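Local coordinates for protein TRAP dicarboxylate transporter-DctP subunit (PDB 4PFI) that probably binds a small organic solute, such as a carboxylate, in the periplasm and hands it to a TRAP-type membrane transporter, at residues T161-N166 and N235-A240; G229-Q234 and L294-I299. All blocks are in the same frame, centred on the assembly; numbering follows the deposited sequence.

Interaction 1 joins two antiparallel strands, 161-164 and 236-239; interaction 2 sets the turn 229-234, which leads into the second of these strands, against the end of helix 263-296. Their centres lie 11 Å apart, and a sodium ion sits where they meet: Asn-235 OD1 of interaction 1 binds it at 2.3 Å, while Gln-234 O and Gly-298 O of interaction 2 bind it at 2.4 Å each, with two waters completing the five ligands. A second tie is the probable hydrogen bond of 2.6 Å between Thr-163 OG1 and Gln-234 OE1. The ion thus bridges Asn-235, the 229-234 turn and the segment following helix 263-296 in this apo, open solute-binding protein.

Interaction 1: T161-N166 and N235-A240; sequences TWTANN and NVLTMA. With NA (sodium ion), chain B.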
ATOM      1  N   THR A 161       2.918   2.035  -9.925  1.00 12.28           N
ATOM      2  CA  THR A 161       3.199   2.214 -11.340  1.00 11.65           C
ATOM      3  C   THR A 161       2.542   3.508 -11.810  1.00 11.05           C
ATOM      4  O   THR A 161       1.485   3.875 -11.313  1.00 10.93           O
ATOM      5  CB  THR A 161       2.663   1.015 -12.132  1.00 12.41           C
ATOM      6  OG1 THR A 161       3.458  -0.154 -11.831  1.00 12.61           O
ATOM      7  CG2 THR A 161       2.704   1.292 -13.629  1.00 12.23           C
ATOM      8  N   TRP A 162       3.183   4.240 -12.712  1.00 10.84           N
ATOM      9  CA  TRP A 162       2.661   5.537 -13.133  1.00 10.48           C
ATOM     10  C   TRP A 162       1.981   5.399 -14.505  1.00 12.18           C
ATOM     11  O   TRP A 162       2.470   4.662 -15.359  1.00 10.98           O
ATOM     12  CB  TRP A 162       3.797   6.543 -13.273  1.00 10.91           C
ATOM     13  CG  TRP A 162       4.593   6.802 -12.041  1.00 11.66           C
ATOM     14  CD1 TRP A 162       4.261   6.480 -10.773  1.00 12.00           C
ATOM     15  CD2 TRP A 162       5.853   7.462 -11.967  1.00 12.33           C
ATOM     16  NE1 TRP A 162       5.234   6.912  -9.891  1.00 12.82           N
ATOM     17  CE2 TRP A 162       6.228   7.514 -10.608  1.00 13.03           C
ATOM     18  CE3 TRP A 162       6.713   8.012 -12.914  1.00 12.58           C
ATOM     19  CZ2 TRP A 162       7.408   8.089 -10.179  1.00 13.95           C
ATOM     20  CZ3 TRP A 162       7.894   8.586 -12.481  1.00 13.48           C
ATOM     21  CH2 TRP A 162       8.224   8.625 -11.130  1.00 14.11           C
ATOM     22  N   THR A 163       0.865   6.092 -14.720  1.00  9.48           N
ATOM     23  CA  THR A 163       0.290   6.217 -16.050  1.00  9.02           C
ATOM     24  C   THR A 163       0.096   7.691 -16.387  1.00 11.50           C
ATOM     25  O   THR A 163      -0.053   8.543 -15.505  1.00  9.31           O
ATOM     26  CB  THR A 163      -1.098   5.505 -16.197  1.00  8.64           C
ATOM     27  OG1 THR A 163      -2.080   6.149 -15.385  1.00  8.66           O
ATOM     28  CG2 THR A 163      -1.034   4.091 -15.771  1.00  8.82           C
ATOM     29  N   ALA A 164       0.113   7.958 -17.687  1.00  8.92           N
ATOM     30  CA  ALA A 164      -0.150   9.253 -18.232  1.00  9.06           C
ATOM     31  C   ALA A 164      -0.321   9.095 -19.748  1.00  8.94           C
ATOM     32  O   ALA A 164      -0.316   7.979 -20.284  1.00  8.72           O
ATOM     33  CB  ALA A 164       0.993  10.197 -17.920  1.00  9.72           C
ATOM     34  N   ASN A 165      -0.469  10.231 -20.430  1.00  9.23           N
ATOM     35  CA  ASN A 165      -0.508  10.229 -21.875  1.00  9.36           C
ATOM     36  C   ASN A 165       0.814  10.641 -22.507  1.00 12.89           C
ATOM     37  O   ASN A 165       0.853  11.058 -23.656  1.00 15.78           O
ATOM     38  CB  ASN A 165      -1.687  11.045 -22.373  1.00  9.33           C
ATOM     39  CG  ASN A 165      -2.965  10.267 -22.287  1.00  8.72           C
ATOM     40  OD1 ASN A 165      -2.973   9.055 -22.516  1.00  9.46           O
ATOM     41  ND2 ASN A 165      -4.046  10.932 -21.923  1.00 10.67           N
ATOM     42  N   ASN A 166       1.893  10.499 -21.737  1.00 10.47           N
ATOM     43  CA  ASN A 166       3.254  10.646 -22.236  1.00 15.06           C
ATOM     44  C   ASN A 166       4.186   9.919 -21.285  1.00 11.32           C
ATOM     45  O   ASN A 166       3.782   9.580 -20.179  1.00 12.01           O
ATOM     46  CB  ASN A 166       3.651  12.131 -22.348  1.00 18.92           C
ATOM     47  CG  ASN A 166       3.277  12.936 -21.124  1.00 25.81           C
ATOM     48  OD1 ASN A 166       2.173  13.497 -21.026  1.00 29.43           O
ATOM     49  ND2 ASN A 166       4.179  12.973 -20.159  1.00 32.29           N
ATOM     50  N   ASN A 235      -1.942   6.133 -22.241  1.00  8.21           N
ATOM     51  CA  ASN A 235      -1.082   5.684 -23.346  1.00  8.60           C
ATOM     52  C   ASN A 235       0.264   5.145 -22.872  1.00  8.93           C
ATOM     53  O   ASN A 235       0.899   4.346 -23.565  1.00  9.31           O
ATOM     54  CB  ASN A 235      -0.846   6.837 -24.335  1.00  8.99           C
ATOM     55  CG  ASN A 235      -2.054   7.079 -25.274  1.00  8.90           C
ATOM     56  OD1 ASN A 235      -2.897   6.207 -25.494  1.00  8.64           O
ATOM     57  ND2 ASN A 235      -2.098   8.260 -25.848  1.00  9.26           N
ATOM     58  N   VAL A 236       0.706   5.553 -21.688  1.00  8.93           N
ATOM     59  CA  VAL A 236       2.015   5.155 -21.259  1.00  9.37           C
ATOM     60  C   VAL A 236       2.022   4.718 -19.798  1.00  9.63           C
ATOM     61  O   VAL A 236       1.632   5.465 -18.911  1.00  9.12           O
ATOM     62  CB  VAL A 236       3.063   6.289 -21.463  1.00  9.94           C
ATOM     63  CG1 VAL A 236       4.430   5.805 -21.031  1.00 10.51           C
ATOM     64  CG2 VAL A 236       3.081   6.779 -22.903  1.00 10.27           C
ATOM     65  N   LEU A 237       2.474   3.493 -19.572  1.00  9.50           N
ATOM     66  CA  LEU A 237       2.708   2.971 -18.231  1.00  9.67           C
ATOM     67  C   LEU A 237       4.197   3.121 -17.884  1.00 15.74           C
ATOM     68  O   LEU A 237       5.032   2.459 -18.509  1.00 10.75           O
ATOM     69  CB  LEU A 237       2.325   1.496 -18.224  1.00 13.88           C
ATOM     70  CG  LEU A 237       1.956   0.928 -16.865  1.00 20.94           C
ATOM     71  CD1 LEU A 237       0.468   0.794 -16.868  1.00 22.30           C
ATOM     72  CD2 LEU A 237       2.608  -0.406 -16.633  1.00 24.99           C
ATOM     73  N   THR A 238       4.556   4.011 -16.956  1.00 10.47           N
ATOM     74  CA  THR A 238       5.977   4.185 -16.607  1.00 11.20           C
ATOM     75  C   THR A 238       6.299   3.485 -15.270  1.00 11.58           C
ATOM     76  O   THR A 238       5.673   3.750 -14.258  1.00 11.46           O
ATOM     77  CB  THR A 238       6.411   5.700 -16.496  1.00 11.47           C
ATOM     78  OG1 THR A 238       6.235   6.373 -17.747  1.00 11.36           O
ATOM     79  CG2 THR A 238       7.855   5.831 -16.105  1.00 12.36           C
HETATM   80  N   MSE A 239       7.296   2.616 -15.275  1.00 12.21           N
HETATM   81  CA  MSE A 239       7.657   1.870 -14.088  1.00 12.75           C
HETATM   82  C   MSE A 239       8.963   2.460 -13.553  1.00 16.33           C
HETATM   83  O   MSE A 239      10.046   2.218 -14.088  1.00 14.58           O
HETATM   84  CB  MSE A 239       7.741   0.384 -14.441  1.00 13.04           C
HETATM   85  CG  MSE A 239       6.526  -0.039 -15.387  1.00 25.79           C
HETATM   86 SE   MSE A 239       6.349  -1.956 -15.516  0.57 52.27          SE
HETATM   87  CE  MSE A 239       4.699  -2.223 -14.506  1.00 43.74           C
ATOM     88  N   ALA A 240       8.835   3.301 -12.535  1.00 13.64           N
ATOM     89  CA  ALA A 240       9.998   3.957 -11.941  1.00 14.50           C
ATOM     90  C   ALA A 240      10.538   3.183 -10.760  1.00 15.30           C
ATOM     91  O   ALA A 240      11.634   3.464 -10.326  1.00 16.18           O
ATOM     92  CB  ALA A 240       9.654   5.348 -11.488  1.00 14.43           C
TER
HETATM   93 NA    NA B 401      -3.989   4.212 -24.989  1.00  6.71          NA
HETATM   94  O   HOH W   1       3.825   7.264 -18.189  1.00  5.33           O
HETATM   95  O   HOH W   2      -5.094   2.124 -24.177  1.00  7.28           O
HETATM   96  O   HOH W   3      -6.068   5.715 -24.809  0.50  4.27           O
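Trp-162 and Thr-238 form a hydrogen-bonded antiparallel pair, Trp-162 N to Thr-238 O at 3.0 Å and Thr-238 N to Trp-162 O at 2.7 Å, and Ala-164 pairs likewise with Val-236. At the end of strand 161-164 the regular pattern breaks into a classic beta bulge: Asn-235 N and Val-236 N both donate to Ala-164 O, reaching it from opposite faces of its carbonyl plane. Beside the bulge, the side chain of Asn-235 carries OD1 to the sodium ion. Asn-165 lies across from it, the two amide planes 55° apart. On the face carrying Trp-162, the methyl of Ala-240 sits over the six-membered ring in a CH-pi contact, CB 3.8 Å from the centroid and nearest the rim at CH2. Thr-238 CG2 meets the same ring at CE3. Water 1 ties this side together, accepting from Thr-238 OG1 and donating to the carbonyls of Val-236 and Asn-166. On the other face, chi1 of -70° sets OG1 of Thr-161 beside the backbone N and swings Thr-161 CG2 over to Leu-237 CG, 3.3 Å away, while Leu-237 CD1 leans on Thr-163 CG2 at 3.8 Å. The selenomethionine Met-239 bends at chi3, 110°, and brings its CE to 3.6 Å from Thr-161 OG1. Gln-218, outside the pair, is a second hydrogen-bond partner of Thr-163 OG1 besides Gln-234. Within the mixed sheet, strand 236-239 is flanked by strand 149-164 and, in parallel, by strand 300-303. Helices 222-228 and 263-296 pack on the face of Thr-161 and Leu-237, through Ile-225 and Leu-290, whereas Phe-174, Phe-191 and Phe-312 meet the indole edge-to-face on the other.

Interaction 2: G229-Q234 and L294-I299; sequences GFHEVQ and LEQGGI. With NA (sodium ion), chain B.
The imidazole of His-231 turns its CD2 edge to the aliphatic part of Gln-296: Gln-296 CB lies in the ring plane, 3.5 Å from His-231 CD2, and CG of Gln-296 follows at 3.7 Å from the same atom. With chi1 at 61°, the ring of His-231 lies between its backbone N and carbonyl carbon, a position that aims this edge at the helix end. The amide of Gln-296 stands almost perpendicular to the ring, 88° between the planes. Its chain bends at chi2 and runs across the extended Glu-232 side chain at about a right angle, with Gln-296 NE2 3.7 Å from Glu-232 CG. The carboxylate and amide planes are only 26° apart, and their oxygens are bridged by water: waters 4 and 6 each lie within hydrogen-bonding distance of Glu-232 OE2 and Gln-296 OE1. Glu-232 OE1 is taken by Tyr-207 of helix 203-212. The two backbones come together here as a 3-10 turn, 230-232, after the Schellman motif at Gly-229, and as the C-terminal end of helix 263-296, which Gly-297 leaves with positive phi. Between them lies the sodium site, to which both segments give a backbone carbonyl, from Gln-234 and Gly-298. Water 2, itself a ligand of the ion, donates to the carbonyls of His-231 and Gly-297 and so links the segments a second time. Ile-299 reaches toward the turn beside the sodium site, its CD1 3.5 Å from His-231 CB and its CG1 3.4 Å from Gln-234 O, so a hydrocarbon chain packs beside a metal-bound carbonyl. Gln-234 sends its amide the other way; its NE2 donates to Val-233 O at 3.0 Å, while OE1 finds its partner on strand 149-164.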
ATOM      1  N   GLY A 229      -9.645  -0.030 -15.011  1.00 10.29           N
ATOM      2  CA  GLY A 229      -9.661   0.231 -16.429  1.00  9.66           C
ATOM      3  C   GLY A 229      -8.909   1.485 -16.879  1.00  8.94           C
ATOM      4  O   GLY A 229      -9.139   1.957 -17.976  1.00  8.56           O
ATOM      5  N   PHE A 230      -7.996   2.004 -16.076  1.00  8.90           N
ATOM      6  CA  PHE A 230      -7.271   3.238 -16.455  1.00  8.83           C
ATOM      7  C   PHE A 230      -6.392   3.052 -17.692  1.00  8.10           C
ATOM      8  O   PHE A 230      -6.001   4.016 -18.353  1.00  7.83           O
ATOM      9  CB  PHE A 230      -6.397   3.742 -15.299  1.00  8.64           C
ATOM     10  CG  PHE A 230      -7.160   4.060 -14.047  1.00  9.12           C
ATOM     11  CD1 PHE A 230      -8.498   4.381 -14.092  1.00  9.24           C
ATOM     12  CD2 PHE A 230      -6.518   4.058 -12.826  1.00  9.60           C
ATOM     13  CE1 PHE A 230      -9.181   4.679 -12.947  1.00  9.86           C
ATOM     14  CE2 PHE A 230      -7.190   4.345 -11.672  1.00 10.22           C
ATOM     15  CZ  PHE A 230      -8.525   4.665 -11.721  1.00 10.38           C
ATOM     16  N   HIS A 231      -6.069   1.804 -17.999  1.00  8.31           N
ATOM     17  CA  HIS A 231      -5.215   1.560 -19.138  1.00  8.19           C
ATOM     18  C   HIS A 231      -5.969   1.861 -20.442  1.00  7.99           C
ATOM     19  O   HIS A 231      -5.336   2.037 -21.474  1.00  7.95           O
ATOM     20  CB  HIS A 231      -4.664   0.133 -19.134  1.00  8.64           C
ATOM     21  CG  HIS A 231      -5.723  -0.925 -19.192  1.00 10.80           C
ATOM     22  ND1 HIS A 231      -6.587  -1.170 -18.159  1.00  9.46           N
ATOM     23  CD2 HIS A 231      -6.029  -1.806 -20.175  1.00 10.36           C
ATOM     24  CE1 HIS A 231      -7.412  -2.158 -18.501  1.00  9.80           C
ATOM     25  NE2 HIS A 231      -7.091  -2.556 -19.714  1.00  9.77           N
ATOM     26  N   GLU A 232      -7.299   1.917 -20.398  1.00  8.00           N
ATOM     27  CA  GLU A 232      -8.118   2.250 -21.583  1.00  7.92           C
ATOM     28  C   GLU A 232      -8.060   3.745 -21.940  1.00  7.65           C
ATOM     29  O   GLU A 232      -8.365   4.117 -23.045  1.00  7.66           O
ATOM     30  CB  GLU A 232      -9.599   1.870 -21.359  1.00  8.17           C
ATOM     31  CG  GLU A 232      -9.828   0.394 -21.108  1.00  8.67           C
ATOM     32  CD  GLU A 232     -11.289  -0.010 -20.811  1.00 12.54           C
ATOM     33  OE1 GLU A 232     -12.219   0.846 -20.745  1.00 16.29           O
ATOM     34  OE2 GLU A 232     -11.503  -1.220 -20.608  1.00 15.10           O
ATOM     35  N   VAL A 233      -7.658   4.579 -20.984  1.00  7.55           N
ATOM     36  CA  VAL A 233      -7.731   6.013 -21.127  1.00  7.49           C
ATOM     37  C   VAL A 233      -6.347   6.618 -20.844  1.00 10.67           C
ATOM     38  O   VAL A 233      -6.209   7.808 -20.542  1.00  7.63           O
ATOM     39  CB  VAL A 233      -8.881   6.612 -20.228  1.00  7.62           C
ATOM     40  CG1 VAL A 233     -10.253   6.173 -20.753  1.00  7.73           C
ATOM     41  CG2 VAL A 233      -8.710   6.214 -18.753  1.00  7.77           C
ATOM     42  N   GLN A 234      -5.322   5.779 -20.967  1.00  7.56           N
ATOM     43  CA  GLN A 234      -3.943   6.207 -20.827  1.00  7.72           C
ATOM     44  C   GLN A 234      -3.111   5.584 -21.977  1.00  7.90           C
ATOM     45  O   GLN A 234      -3.548   4.636 -22.631  1.00  7.90           O
ATOM     46  CB  GLN A 234      -3.373   5.831 -19.444  1.00  7.82           C
ATOM     47  CG  GLN A 234      -4.082   6.407 -18.202  1.00  7.86           C
ATOM     48  CD  GLN A 234      -3.654   7.840 -17.883  1.00  9.32           C
ATOM     49  OE1 GLN A 234      -2.946   8.104 -16.888  1.00  8.36           O
ATOM     50  NE2 GLN A 234      -4.098   8.784 -18.708  1.00  8.07           N
ATOM     51  N   LEU A 294      -1.933  -5.325 -21.567  1.00 11.57           N
ATOM     52  CA  LEU A 294      -1.328  -5.233 -22.880  1.00 11.67           C
ATOM     53  C   LEU A 294      -2.249  -5.760 -23.974  1.00 17.70           C
ATOM     54  O   LEU A 294      -2.199  -5.265 -25.093  1.00 20.27           O
ATOM     55  CB  LEU A 294       0.027  -5.931 -22.908  1.00 12.30           C
ATOM     56  CG  LEU A 294       1.073  -5.146 -22.097  1.00 16.23           C
ATOM     57  CD1 LEU A 294       2.358  -5.906 -22.049  1.00 14.27           C
ATOM     58  CD2 LEU A 294       1.309  -3.744 -22.667  1.00 17.66           C
ATOM     59  N   GLU A 295      -3.100  -6.736 -23.651  1.00 14.56           N
ATOM     60  CA  GLU A 295      -4.130  -7.215 -24.585  1.00 17.28           C
ATOM     61  C   GLU A 295      -5.092  -6.100 -25.046  1.00 18.10           C
ATOM     62  O   GLU A 295      -5.687  -6.189 -26.111  1.00 17.44           O
ATOM     63  CB  GLU A 295      -4.950  -8.345 -23.949  1.00 19.20           C
ATOM     64  CG  GLU A 295      -4.125  -9.612 -23.674  1.00 27.45           C
ATOM     65  CD  GLU A 295      -4.753 -10.557 -22.622  1.00 32.29           C
ATOM     66  OE1 GLU A 295      -5.962 -10.402 -22.291  1.00 29.04           O
ATOM     67  OE2 GLU A 295      -4.031 -11.454 -22.105  1.00 37.03           O
ATOM     68  N   GLN A 296      -5.277  -5.064 -24.231  1.00 13.01           N
ATOM     69  CA  GLN A 296      -6.179  -3.989 -24.603  1.00 14.23           C
ATOM     70  C   GLN A 296      -5.606  -3.240 -25.827  1.00 13.62           C
ATOM     71  O   GLN A 296      -6.354  -2.776 -26.691  1.00 14.73           O
ATOM     72  CB  GLN A 296      -6.368  -3.025 -23.422  1.00 14.69           C
ATOM     73  CG  GLN A 296      -6.957  -1.660 -23.765  1.00 14.09           C
ATOM     74  CD  GLN A 296      -8.468  -1.679 -24.011  1.00 17.38           C
ATOM     75  OE1 GLN A 296      -9.145  -2.636 -23.651  1.00 18.39           O
ATOM     76  NE2 GLN A 296      -8.997  -0.608 -24.617  1.00 13.61           N
ATOM     77  N   GLY A 297      -4.280  -3.130 -25.886  1.00 10.98           N
ATOM     78  CA  GLY A 297      -3.631  -2.320 -26.893  1.00 12.47           C
ATOM     79  C   GLY A 297      -3.634  -0.819 -26.605  1.00 14.14           C
ATOM     80  O   GLY A 297      -4.440  -0.303 -25.809  1.00 11.52           O
ATOM     81  N   GLY A 298      -2.717  -0.115 -27.264  1.00 11.13           N
ATOM     82  CA  GLY A 298      -2.661   1.330 -27.206  1.00  9.95           C
ATOM     83  C   GLY A 298      -1.934   1.815 -25.971  1.00  9.38           C
ATOM     84  O   GLY A 298      -2.003   2.980 -25.599  1.00 12.17           O
ATOM     85  N   ILE A 299      -1.216   0.918 -25.337  1.00  9.67           N
ATOM     86  CA  ILE A 299      -0.512   1.282 -24.140  1.00  9.63           C
ATOM     87  C   ILE A 299       0.940   0.789 -24.160  1.00 12.50           C
ATOM     88  O   ILE A 299       1.238  -0.364 -24.417  1.00 10.57           O
ATOM     89  CB  ILE A 299      -1.265   0.827 -22.872  1.00 19.32           C
ATOM     90  CG1 ILE A 299      -1.496   2.059 -21.988  1.00 25.73           C
ATOM     91  CG2 ILE A 299      -0.466  -0.158 -22.123  1.00 21.31           C
ATOM     92  CD1 ILE A 299      -1.942   1.766 -20.582  1.00 27.39           C
TER
HETATM   93 NA    NA B 401      -3.989   4.212 -24.989  1.00  6.71          NA
HETATM   94  O   HOH W   2      -5.094   2.124 -24.177  1.00  7.28           O
HETATM   95  O   HOH W   4      -9.926  -3.493 -21.063  1.00 33.80           O
HETATM   96  O   HOH W   5      -7.507   1.923 -25.576  0.50  8.22           O
HETATM   97  O   HOH W   6     -11.810  -2.589 -23.360  1.00 33.67           O
HETATM   98  O   HOH W   3      -6.068   5.715 -24.809  0.50  4.27           O